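Local structure of transketolase (Campylobacter jejuni, 3L84) at residues I5-L16 with F280-F290; P455-R463 with E585-Y593. The protein belongs to the transketolase family of thiamine diphosphate-binding enzymes, a two-subunit protein whose chain joins two related alpha/beta domains to a smaller C-terminal domain. All blocks are in the same frame, centred on the assembly; numbering follows the deposited sequence.

Interaction 1. Residues I5-L16 with F280-F290; sequences ILQEQANTLRFL and FHIPQASKIRF. With GOL (glycerol), chain B.
Gln9 points its amide nitrogen at the middle of the Phe290 ring, with Gln9 NE2 3.4 Å above the plane of that ring. Amide and ring are steeply inclined, 64° apart, so they do not stack flat. Gln9 suits the place because its long side chain lays CB and CG against the ring at CE2 and still carries a two-sided amide to its polar partners: OE1 binds Tyr44, and NE2 donates to O1 of a glycerol at 2.9 Å. Arg289, whose O accepts from the same glycerol, doubles back so that one face of its guanidinium group meets Ile5 CG1, while NH1 also binds Tyr44.

These contacts join helix 3-24 to helix 284-291 in the thiamine diphosphate-binding domain, whose core is a parallel five-stranded sheet. The two short segments run at 90° to each other, with their axes 8.9 Å apart. Small Ser286 fits such a close crossing as a knob among Ile5, Glu8, Gln9 and Thr12. Its OG donates to Glu8 OE1 at 2.7 Å, on the anti lone pair, and Ser286 N adds a weak bond to the same oxygen. Glu8 gets there by an extended chain with CG anti to the backbone N (chi1 -167°). A water links Glu8 OE2 to Ala285 N, and a carboxylate beside the first turn of a helix is probably favoured electrostatically.

Thr12 OG1 and Pro283 CD meet tip to tip at 3.3 Å, while that hydroxyl donates to Glu8 O from the opposite face to Thr12 N. Farther along, a second water bridges Thr12 O and His281 O, Leu13 CD1 touches Phe290 CZ at 3.8 Å, and branched Leu16 sets CD2 against Phe280 CA, also at 3.8 Å.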
loop_
_atom_site.group_PDB
_atom_site.type_symbol
_atom_site.label_atom_id
_atom_site.label_comp_id
_atom_site.label_asym_id
_atom_site.label_seq_id
_atom_site.Cartn_x
_atom_site.Cartn_y
_atom_site.Cartn_z
ATOM N N ILE A 5 -20.915 24.468 -32.691
ATOM C CA ILE A 5 -21.594 24.116 -31.446
ATOM C C ILE A 5 -20.604 23.450 -30.498
ATOM O O ILE A 5 -20.614 23.733 -29.292
ATOM C CB ILE A 5 -22.863 23.228 -31.617
ATOM C CG1 ILE A 5 -23.562 22.985 -30.267
ATOM C CG2 ILE A 5 -22.550 21.896 -32.182
ATOM C CD1 ILE A 5 -24.144 24.229 -29.613
ATOM N N LEU A 6 -19.706 22.598 -31.009
ATOM C CA LEU A 6 -18.754 21.914 -30.131
ATOM C C LEU A 6 -17.806 22.896 -29.449
ATOM O O LEU A 6 -17.485 22.738 -28.277
ATOM C CB LEU A 6 -17.947 20.852 -30.879
ATOM C CG LEU A 6 -18.657 19.498 -31.008
ATOM C CD1 LEU A 6 -18.744 18.826 -29.639
ATOM C CD2 LEU A 6 -20.034 19.629 -31.618
ATOM N N GLN A 7 -17.363 23.907 -30.177
ATOM C CA GLN A 7 -16.486 24.907 -29.594
ATOM C C GLN A 7 -17.193 25.667 -28.468
ATOM O O GLN A 7 -16.631 25.874 -27.393
ATOM C CB GLN A 7 -16.049 25.894 -30.659
ATOM C CG GLN A 7 -15.103 26.917 -30.153
ATOM C CD GLN A 7 -14.707 27.889 -31.254
ATOM O OE1 GLN A 7 -14.674 29.111 -31.040
ATOM N NE2 GLN A 7 -14.426 27.353 -32.450
ATOM N N GLU A 8 -18.443 26.049 -28.705
ATOM C CA GLU A 8 -19.197 26.728 -27.673
ATOM C C GLU A 8 -19.408 25.836 -26.455
ATOM O O GLU A 8 -19.242 26.259 -25.315
ATOM C CB GLU A 8 -20.532 27.249 -28.198
ATOM C CG GLU A 8 -21.180 28.239 -27.210
ATOM C CD GLU A 8 -22.613 28.618 -27.529
ATOM O OE1 GLU A 8 -23.515 27.805 -27.208
ATOM O OE2 GLU A 8 -22.842 29.737 -28.050
ATOM N N GLN A 9 -19.753 24.562 -26.689
ATOM C CA GLN A 9 -19.929 23.596 -25.597
ATOM C C GLN A 9 -18.648 23.430 -24.802
ATOM O O GLN A 9 -18.663 23.449 -23.559
ATOM C CB GLN A 9 -20.434 22.256 -26.149
ATOM C CG GLN A 9 -21.891 22.292 -26.519
ATOM C CD GLN A 9 -22.358 20.928 -26.993
ATOM O OE1 GLN A 9 -22.076 20.531 -28.129
ATOM N NE2 GLN A 9 -22.996 20.176 -26.101
ATOM N N ALA A 10 -17.529 23.260 -25.489
ATOM C CA ALA A 10 -16.236 23.058 -24.808
ATOM C C ALA A 10 -15.868 24.281 -24.008
ATOM O O ALA A 10 -15.415 24.181 -22.853
ATOM C CB ALA A 10 -15.145 22.698 -25.811
ATOM N N ASN A 11 -16.053 25.464 -24.582
ATOM C CA ASN A 11 -15.717 26.663 -23.854
ATOM C C ASN A 11 -16.648 26.919 -22.665
ATOM O O ASN A 11 -16.211 27.442 -21.645
ATOM C CB ASN A 11 -15.635 27.856 -24.820
ATOM C CG ASN A 11 -14.386 27.794 -25.683
ATOM O OD1 ASN A 11 -13.388 27.180 -25.295
ATOM N ND2 ASN A 11 -14.428 28.406 -26.859
ATOM N N THR A 12 -17.905 26.502 -22.780
ATOM C CA THR A 12 -18.839 26.570 -21.651
ATOM C C THR A 12 -18.274 25.743 -20.509
ATOM O O THR A 12 -18.229 26.195 -19.361
ATOM C CB THR A 12 -20.242 26.097 -22.045
ATOM O OG1 THR A 12 -20.744 26.956 -23.094
ATOM C CG2 THR A 12 -21.205 26.166 -20.848
ATOM N N LEU A 13 -17.854 24.517 -20.806
ATOM C CA LEU A 13 -17.229 23.678 -19.776
ATOM C C LEU A 13 -15.965 24.317 -19.218
ATOM O O LEU A 13 -15.735 24.256 -18.002
ATOM C CB LEU A 13 -16.909 22.287 -20.327
ATOM C CG LEU A 13 -18.065 21.338 -20.649
ATOM C CD1 LEU A 13 -17.574 20.215 -21.585
ATOM C CD2 LEU A 13 -18.721 20.772 -19.386
ATOM N N ARG A 14 -15.109 24.881 -20.081
ATOM C CA ARG A 14 -13.883 25.524 -19.610
ATOM C C ARG A 14 -14.180 26.627 -18.626
ATOM O O ARG A 14 -13.548 26.712 -17.561
ATOM C CB ARG A 14 -13.103 26.161 -20.762
ATOM C CG ARG A 14 -12.432 25.203 -21.730
ATOM C CD ARG A 14 -11.496 25.964 -22.667
ATOM N NE ARG A 14 -10.637 24.987 -23.282
ATOM C CZ ARG A 14 -10.917 24.249 -24.336
ATOM N NH1 ARG A 14 -11.949 24.472 -25.119
ATOM N NH2 ARG A 14 -10.091 23.250 -24.624
ATOM N N PHE A 15 -15.148 27.477 -18.943
ATOM C CA PHE A 15 -15.344 28.681 -18.095
ATOM C C PHE A 15 -16.169 28.411 -16.847
ATOM O O PHE A 15 -15.915 29.027 -15.812
ATOM C CB PHE A 15 -15.839 29.870 -18.910
ATOM C CG PHE A 15 -14.878 30.246 -20.022
ATOM C CD1 PHE A 15 -13.518 30.423 -19.737
ATOM C CD2 PHE A 15 -15.314 30.427 -21.322
ATOM C CE1 PHE A 15 -12.612 30.747 -20.739
ATOM C CE2 PHE A 15 -14.405 30.751 -22.329
ATOM C CZ PHE A 15 -13.073 30.897 -22.031
ATOM N N LEU A 16 -17.064 27.421 -16.871
ATOM C CA LEU A 16 -17.665 26.967 -15.614
ATOM C C LEU A 16 -16.591 26.433 -14.689
ATOM O O LEU A 16 -16.535 26.780 -13.511
ATOM C CB LEU A 16 -18.751 25.895 -15.852
ATOM C CG LEU A 16 -20.086 26.353 -16.433
ATOM C CD1 LEU A 16 -21.022 25.178 -16.527
ATOM C CD2 LEU A 16 -20.737 27.471 -15.571
ATOM N N PHE A 280 -20.027 32.112 -14.441
ATOM C CA PHE A 280 -21.007 31.033 -14.418
ATOM C C PHE A 280 -22.070 31.178 -15.512
ATOM O O PHE A 280 -23.270 31.026 -15.259
ATOM C CB PHE A 280 -21.627 30.904 -13.028
ATOM C CG PHE A 280 -20.631 30.552 -11.969
ATOM C CD1 PHE A 280 -20.304 29.223 -11.714
ATOM C CD2 PHE A 280 -19.981 31.529 -11.247
ATOM C CE1 PHE A 280 -19.349 28.906 -10.743
ATOM C CE2 PHE A 280 -19.046 31.202 -10.276
ATOM C CZ PHE A 280 -18.730 29.883 -10.034
ATOM N N HIS A 281 -21.603 31.505 -16.718
ATOM C CA HIS A 281 -22.468 31.758 -17.852
ATOM C C HIS A 281 -22.626 30.509 -18.697
ATOM O O HIS A 281 -21.649 29.855 -19.054
ATOM C CB HIS A 281 -21.870 32.859 -18.731
ATOM C CG HIS A 281 -22.718 33.176 -19.923
ATOM N ND1 HIS A 281 -23.989 33.684 -19.804
ATOM C CD2 HIS A 281 -22.506 32.987 -21.247
ATOM C CE1 HIS A 281 -24.517 33.823 -21.009
ATOM N NE2 HIS A 281 -23.629 33.426 -21.902
ATOM N N ILE A 282 -23.863 30.207 -19.063
ATOM C CA ILE A 282 -24.171 29.103 -19.969
ATOM C C ILE A 282 -24.921 29.666 -21.183
ATOM O O ILE A 282 -26.094 30.062 -21.075
ATOM C CB ILE A 282 -24.999 28.012 -19.257
ATOM C CG1 ILE A 282 -24.285 27.547 -17.975
ATOM C CG2 ILE A 282 -25.291 26.874 -20.261
ATOM C CD1 ILE A 282 -25.081 26.606 -17.062
ATOM N N PRO A 283 -24.249 29.753 -22.345
ATOM C CA PRO A 283 -24.952 30.264 -23.533
ATOM C C PRO A 283 -26.111 29.385 -23.946
ATOM O O PRO A 283 -26.088 28.173 -23.694
ATOM C CB PRO A 283 -23.880 30.260 -24.629
ATOM C CG PRO A 283 -22.609 30.039 -23.962
ATOM C CD PRO A 283 -22.856 29.402 -22.649
ATOM N N GLN A 284 -27.116 29.976 -24.572
ATOM C CA GLN A 284 -28.309 29.221 -25.000
ATOM C C GLN A 284 -28.082 27.975 -25.831
ATOM O O GLN A 284 -28.655 26.941 -25.521
ATOM C CB GLN A 284 -29.273 30.137 -25.774
ATOM C CG GLN A 284 -30.175 30.926 -24.884
ATOM C CD GLN A 284 -31.155 30.061 -24.121
ATOM O OE1 GLN A 284 -31.124 30.018 -22.892
ATOM N NE2 GLN A 284 -32.011 29.347 -24.830
ATOM N N ALA A 285 -27.312 28.046 -26.909
ATOM C CA ALA A 285 -27.162 26.883 -27.794
ATOM C C ALA A 285 -26.567 25.719 -27.027
ATOM O O ALA A 285 -27.026 24.579 -27.158
ATOM C CB ALA A 285 -26.304 27.225 -29.051
ATOM N N SER A 286 -25.559 26.001 -26.204
ATOM C CA SER A 286 -24.907 24.984 -25.398
ATOM C C SER A 286 -25.852 24.476 -24.323
ATOM O O SER A 286 -25.900 23.279 -24.069
ATOM C CB SER A 286 -23.617 25.519 -24.769
ATOM O OG SER A 286 -22.613 25.642 -25.775
ATOM N N LYS A 287 -26.612 25.370 -23.692
ATOM C CA LYS A 287 -27.573 24.969 -22.657
ATOM C C LYS A 287 -28.546 23.910 -23.195
ATOM O O LYS A 287 -28.734 22.852 -22.594
ATOM C CB LYS A 287 -28.351 26.190 -22.150
ATOM C CG LYS A 287 -29.359 25.906 -21.041
ATOM C CD LYS A 287 -30.278 27.078 -20.743
ATOM C CE LYS A 287 -31.591 26.665 -20.052
ATOM N NZ LYS A 287 -31.330 26.141 -18.682
ATOM N N ILE A 288 -29.131 24.208 -24.347
ATOM C CA ILE A 288 -30.128 23.329 -24.950
ATOM C C ILE A 288 -29.485 22.028 -25.379
ATOM O O ILE A 288 -30.048 20.960 -25.152
ATOM C CB ILE A 288 -30.784 24.015 -26.165
ATOM C CG1 ILE A 288 -31.576 25.239 -25.727
ATOM C CG2 ILE A 288 -31.704 23.065 -26.945
ATOM C CD1 ILE A 288 -31.887 26.129 -26.883
ATOM N N ARG A 289 -28.331 22.104 -26.018
ATOM C CA ARG A 289 -27.672 20.907 -26.516
ATOM C C ARG A 289 -27.235 19.969 -25.385
ATOM O O ARG A 289 -27.537 18.772 -25.425
ATOM C CB ARG A 289 -26.504 21.282 -27.413
ATOM C CG ARG A 289 -25.726 20.097 -28.007
ATOM C CD ARG A 289 -26.567 19.117 -28.834
ATOM N NE ARG A 289 -27.276 19.684 -29.977
ATOM C CZ ARG A 289 -26.765 19.850 -31.197
ATOM N NH1 ARG A 289 -25.490 19.575 -31.476
ATOM N NH2 ARG A 289 -27.540 20.325 -32.156
ATOM N N PHE A 290 -26.564 20.485 -24.365
ATOM C CA PHE A 290 -26.207 19.650 -23.216
ATOM C C PHE A 290 -27.455 19.092 -22.510
ATOM O O PHE A 290 -27.467 17.913 -22.138
ATOM C CB PHE A 290 -25.341 20.409 -22.193
ATOM C CG PHE A 290 -23.859 20.461 -22.506
ATOM C CD1 PHE A 290 -23.097 19.300 -22.563
ATOM C CD2 PHE A 290 -23.220 21.676 -22.681
ATOM C CE1 PHE A 290 -21.709 19.361 -22.789
ATOM C CE2 PHE A 290 -21.874 21.736 -22.880
ATOM C CZ PHE A 290 -21.124 20.577 -22.946
HETATM C C1 GOL B . -24.824 16.653 -26.512
HETATM O O1 GOL B . -23.914 17.479 -25.816
HETATM C C2 GOL B . -25.568 15.681 -25.590
HETATM O O2 GOL B . -26.211 16.369 -24.530
HETATM C C3 GOL B . -26.617 14.895 -26.367
HETATM O O3 GOL B . -26.010 14.273 -27.495
HETATM O O HOH W 1 -25.590 30.228 -27.775
HETATM O O HOH W 2 -19.099 29.020 -18.962
#

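Interaction 2. Residues P455-R463 with E585-Y593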
loop_
_atom_site.group_PDB
_atom_site.type_symbol
_atom_site.label_atom_id
_atom_site.label_comp_id
_atom_site.label_asym_id
_atom_site.label_seq_id
_atom_site.Cartn_x
_atom_site.Cartn_y
_atom_site.Cartn_z
ATOM N N PRO A 455 1.853 -10.664 10.565
ATOM C CA PRO A 455 1.264 -9.398 10.933
ATOM C C PRO A 455 1.562 -8.988 12.368
ATOM O O PRO A 455 1.738 -9.837 13.248
ATOM C CB PRO A 455 -0.238 -9.648 10.768
ATOM C CG PRO A 455 -0.322 -10.736 9.791
ATOM C CD PRO A 455 0.842 -11.628 10.098
ATOM N N ILE A 456 1.714 -7.684 12.569
ATOM C CA ILE A 456 1.924 -7.102 13.906
ATOM C C ILE A 456 1.049 -5.865 14.065
ATOM O O ILE A 456 0.286 -5.753 15.041
ATOM C CB ILE A 456 3.428 -6.732 14.154
ATOM C CG1 ILE A 456 4.347 -7.945 14.057
ATOM C CG2 ILE A 456 3.588 -6.000 15.493
ATOM C CD1 ILE A 456 4.230 -8.970 15.185
ATOM N N GLU A 457 1.137 -4.944 13.119
ATOM C CA GLU A 457 0.512 -3.616 13.194
ATOM C C GLU A 457 -0.785 -3.472 12.385
ATOM O O GLU A 457 -1.444 -2.427 12.448
ATOM C CB GLU A 457 1.498 -2.523 12.757
ATOM C CG GLU A 457 1.895 -2.503 11.298
ATOM C CD GLU A 457 3.040 -3.436 10.883
ATOM O OE1 GLU A 457 3.183 -4.575 11.417
ATOM O OE2 GLU A 457 3.790 -3.076 9.937
ATOM N N GLN A 458 -1.152 -4.502 11.626
ATOM C CA GLN A 458 -2.267 -4.365 10.701
ATOM C C GLN A 458 -3.616 -4.273 11.378
ATOM O O GLN A 458 -4.514 -3.603 10.859
ATOM C CB GLN A 458 -2.224 -5.485 9.664
ATOM C CG GLN A 458 -1.043 -5.384 8.695
ATOM C CD GLN A 458 0.299 -5.716 9.328
ATOM O OE1 GLN A 458 0.380 -6.568 10.206
ATOM N NE2 GLN A 458 1.367 -5.085 8.860
ATOM N N LEU A 459 -3.812 -4.969 12.488
ATOM C CA LEU A 459 -5.059 -4.850 13.228
ATOM C C LEU A 459 -5.258 -3.403 13.656
ATOM O O LEU A 459 -6.369 -2.854 13.559
ATOM C CB LEU A 459 -5.012 -5.809 14.409
ATOM C CG LEU A 459 -6.250 -6.255 15.117
ATOM C CD1 LEU A 459 -7.282 -6.837 14.125
ATOM C CD2 LEU A 459 -5.864 -7.322 16.131
ATOM N N SER A 460 -4.218 -2.729 14.116
ATOM C CA SER A 460 -4.320 -1.318 14.508
ATOM C C SER A 460 -4.756 -0.448 13.331
ATOM O O SER A 460 -5.574 0.445 13.474
ATOM C CB SER A 460 -3.024 -0.771 15.064
ATOM O OG SER A 460 -2.672 -1.344 16.299
ATOM N N THR A 461 -4.166 -0.668 12.158
ATOM C CA THR A 461 -4.524 0.069 10.956
ATOM C C THR A 461 -5.995 -0.060 10.624
ATOM O O THR A 461 -6.669 0.955 10.426
ATOM C CB THR A 461 -3.721 -0.388 9.761
ATOM O OG1 THR A 461 -2.330 -0.137 10.013
ATOM C CG2 THR A 461 -4.148 0.276 8.458
ATOM N N PHE A 462 -6.499 -1.288 10.560
ATOM C CA PHE A 462 -7.884 -1.486 10.186
ATOM C C PHE A 462 -8.857 -0.986 11.249
ATOM O O PHE A 462 -9.901 -0.431 10.899
ATOM C CB PHE A 462 -8.140 -2.937 9.732
ATOM C CG PHE A 462 -7.819 -3.120 8.314
ATOM C CD1 PHE A 462 -6.539 -3.240 7.883
ATOM C CD2 PHE A 462 -8.865 -3.141 7.391
ATOM C CE1 PHE A 462 -6.268 -3.305 6.465
ATOM C CE2 PHE A 462 -8.610 -3.248 6.053
ATOM C CZ PHE A 462 -7.332 -3.279 5.594
ATOM N N ARG A 463 -8.524 -1.114 12.518
ATOM C CA ARG A 463 -9.366 -0.563 13.558
ATOM C C ARG A 463 -9.366 0.942 13.516
ATOM O O ARG A 463 -10.437 1.551 13.716
ATOM C CB ARG A 463 -8.938 -1.057 14.921
ATOM C CG ARG A 463 -9.235 -2.532 15.107
ATOM C CD ARG A 463 -8.658 -3.020 16.401
ATOM N NE ARG A 463 -9.052 -4.400 16.686
ATOM C CZ ARG A 463 -8.460 -5.155 17.581
ATOM N NH1 ARG A 463 -7.365 -4.733 18.196
ATOM N NH2 ARG A 463 -8.913 -6.397 17.782
ATOM N N GLU A 585 -3.583 -9.990 22.880
ATOM C CA GLU A 585 -3.673 -10.162 21.439
ATOM C C GLU A 585 -2.273 -10.368 20.878
ATOM O O GLU A 585 -1.353 -9.704 21.285
ATOM C CB GLU A 585 -4.302 -8.935 20.755
ATOM C CG GLU A 585 -5.799 -8.823 20.877
ATOM C CD GLU A 585 -6.416 -7.747 19.987
ATOM O OE1 GLU A 585 -5.771 -6.698 19.660
ATOM O OE2 GLU A 585 -7.592 -7.921 19.665
ATOM N N ALA A 586 -2.171 -11.219 19.869
ATOM C CA ALA A 586 -0.919 -11.435 19.137
ATOM C C ALA A 586 -0.773 -10.346 18.075
ATOM O O ALA A 586 -0.889 -10.571 16.864
ATOM C CB ALA A 586 -0.863 -12.841 18.509
ATOM N N ALA A 587 -0.562 -9.138 18.559
ATOM C CA ALA A 587 -0.526 -7.916 17.725
ATOM C C ALA A 587 0.055 -6.821 18.571
ATOM O O ALA A 587 0.082 -6.925 19.800
ATOM C CB ALA A 587 -1.943 -7.544 17.260
ATOM N N HIS A 588 0.475 -5.739 17.935
ATOM C CA HIS A 588 0.893 -4.522 18.670
ATOM C C HIS A 588 -0.288 -3.628 18.570
ATOM O O HIS A 588 -0.423 -2.881 17.580
ATOM C CB HIS A 588 2.076 -3.869 17.991
ATOM C CG HIS A 588 2.642 -2.740 18.761
ATOM N ND1 HIS A 588 3.323 -1.732 18.139
ATOM C CD2 HIS A 588 2.723 -2.498 20.095
ATOM C CE1 HIS A 588 3.754 -0.880 19.053
ATOM N NE2 HIS A 588 3.390 -1.302 20.244
ATOM N N SER A 589 -1.166 -3.765 19.550
ATOM C CA SER A 589 -2.504 -3.147 19.541
ATOM C C SER A 589 -2.726 -2.259 20.811
ATOM O O SER A 589 -3.481 -2.530 21.753
ATOM C CB SER A 589 -3.615 -4.163 19.225
ATOM O OG SER A 589 -3.414 -5.390 19.914
ATOM N N ASN A 590 -2.060 -1.107 20.789
ATOM C CA ASN A 590 -2.175 -0.140 21.832
ATOM C C ASN A 590 -3.567 0.461 21.927
ATOM O O ASN A 590 -3.930 0.995 22.959
ATOM C CB ASN A 590 -1.157 1.004 21.677
ATOM C CG ASN A 590 0.252 0.645 22.145
ATOM O OD1 ASN A 590 1.245 1.180 21.615
ATOM N ND2 ASN A 590 0.355 -0.175 23.150
ATOM N N GLU A 591 -4.378 0.367 20.877
ATOM C CA GLU A 591 -5.763 0.792 20.979
ATOM C C GLU A 591 -6.528 0.060 22.069
ATOM O O GLU A 591 -7.550 0.558 22.549
ATOM C CB GLU A 591 -6.476 0.675 19.622
ATOM C CG GLU A 591 -6.657 -0.746 19.078
ATOM C CD GLU A 591 -5.497 -1.303 18.279
ATOM O OE1 GLU A 591 -4.404 -0.708 18.233
ATOM O OE2 GLU A 591 -5.682 -2.392 17.695
ATOM N N LEU A 592 -6.068 -1.134 22.455
ATOM C CA LEU A 592 -6.708 -1.856 23.543
ATOM C C LEU A 592 -6.688 -1.112 24.859
ATOM O O LEU A 592 -7.542 -1.394 25.699
ATOM C CB LEU A 592 -6.077 -3.222 23.710
ATOM C CG LEU A 592 -6.310 -4.277 22.628
ATOM C CD1 LEU A 592 -5.718 -5.624 23.063
ATOM C CD2 LEU A 592 -7.739 -4.459 22.343
ATOM N N TYR A 593 -5.793 -0.150 25.033
ATOM C CA TYR A 593 -5.831 0.659 26.254
ATOM C C TYR A 593 -7.084 1.510 26.383
ATOM O O TYR A 593 -7.352 2.007 27.460
ATOM C CB TYR A 593 -4.583 1.541 26.329
ATOM C CG TYR A 593 -3.286 0.839 26.710
ATOM C CD1 TYR A 593 -3.077 0.406 28.031
ATOM C CD2 TYR A 593 -2.318 0.578 25.792
ATOM C CE1 TYR A 593 -1.887 -0.219 28.403
ATOM C CE2 TYR A 593 -1.124 -0.053 26.166
ATOM C CZ TYR A 593 -0.920 -0.424 27.476
ATOM O OH TYR A 593 0.261 -1.052 27.813
HETATM O O HOH W 3 1.307 -11.555 15.373
HETATM O O HOH W 4 -2.075 -4.163 15.470
#
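Ile456 meets His588 through backbone and side chain together, next to a water that joins Pro455 O to Ala586 O in the inverse gamma turn centred on Ala586: His588 N donates to Ile456 O at 2.9 Å in a nearly straight bond, and Ile456 CG2 packs on His588 CB. This starts a junction between the pyrimidine-binding and C-terminal domains that culminates in a buried salt-bridge network of Arg463, Glu585 and Glu591. Around the start of helix 458-464 the second subunit closes in, with its Lys422 and Arg426 paired to Glu457 and its Ala464 O bound to His588 ND1.

Leu459 adds an apolar contact, CD2 4.1 Å from Ala587 CB, and lays CG over one face of the Arg463 guanidinium. Ser460, small enough to lie close against 588-591, brings OG to 2.7 Å from Glu591 OE1; its N and His588 O share a water with Ile456 O.

Arg463 reaches out on an extended chain and grips Glu585 end-on: NH1 meets OE1 at 2.9 Å and NH2 meets OE2 at 2.8 Å, both on syn lone pairs, with the two planes only 17° apart. Glu591, bent at chi2, comes across the Arg463 side chain at about a right angle, its carboxylate turned 77° from the guanidinium, and NH1 makes its second bond to Glu591 OE2 at 2.9 Å, on the anti side. Arg463 can offset only part of the two glutamates' charge; hydroxyls probably help stabilise the rest, Ser533 OG at Glu585 OE2 and Ser589 OG donating to the anti lone pair of Glu585 OE1 at 2.7 Å.

Overall arrangement
The two contacts share no elements and lie on opposite sides of the chain's centre, 53 Å apart between centres and about 36 Å between nearest atoms. Interaction 1 stays within one domain, far out on the thiamine diphosphate-binding unit, where a helix-helix crossing is partly buried and a glycerol and waters meet its polar groups; no other chain touches it. Interaction 2 is wholly buried and joins two domains, a short helix and the residues leading into it to the loop and 3-10 turn after strand 580-584, beside the second subunit. Their chemistry differs accordingly: interaction 1 combines apolar side chains with a single carboxylate bound by neutral donors, whereas interaction 2 pairs full charges, with an arginine between two glutamates.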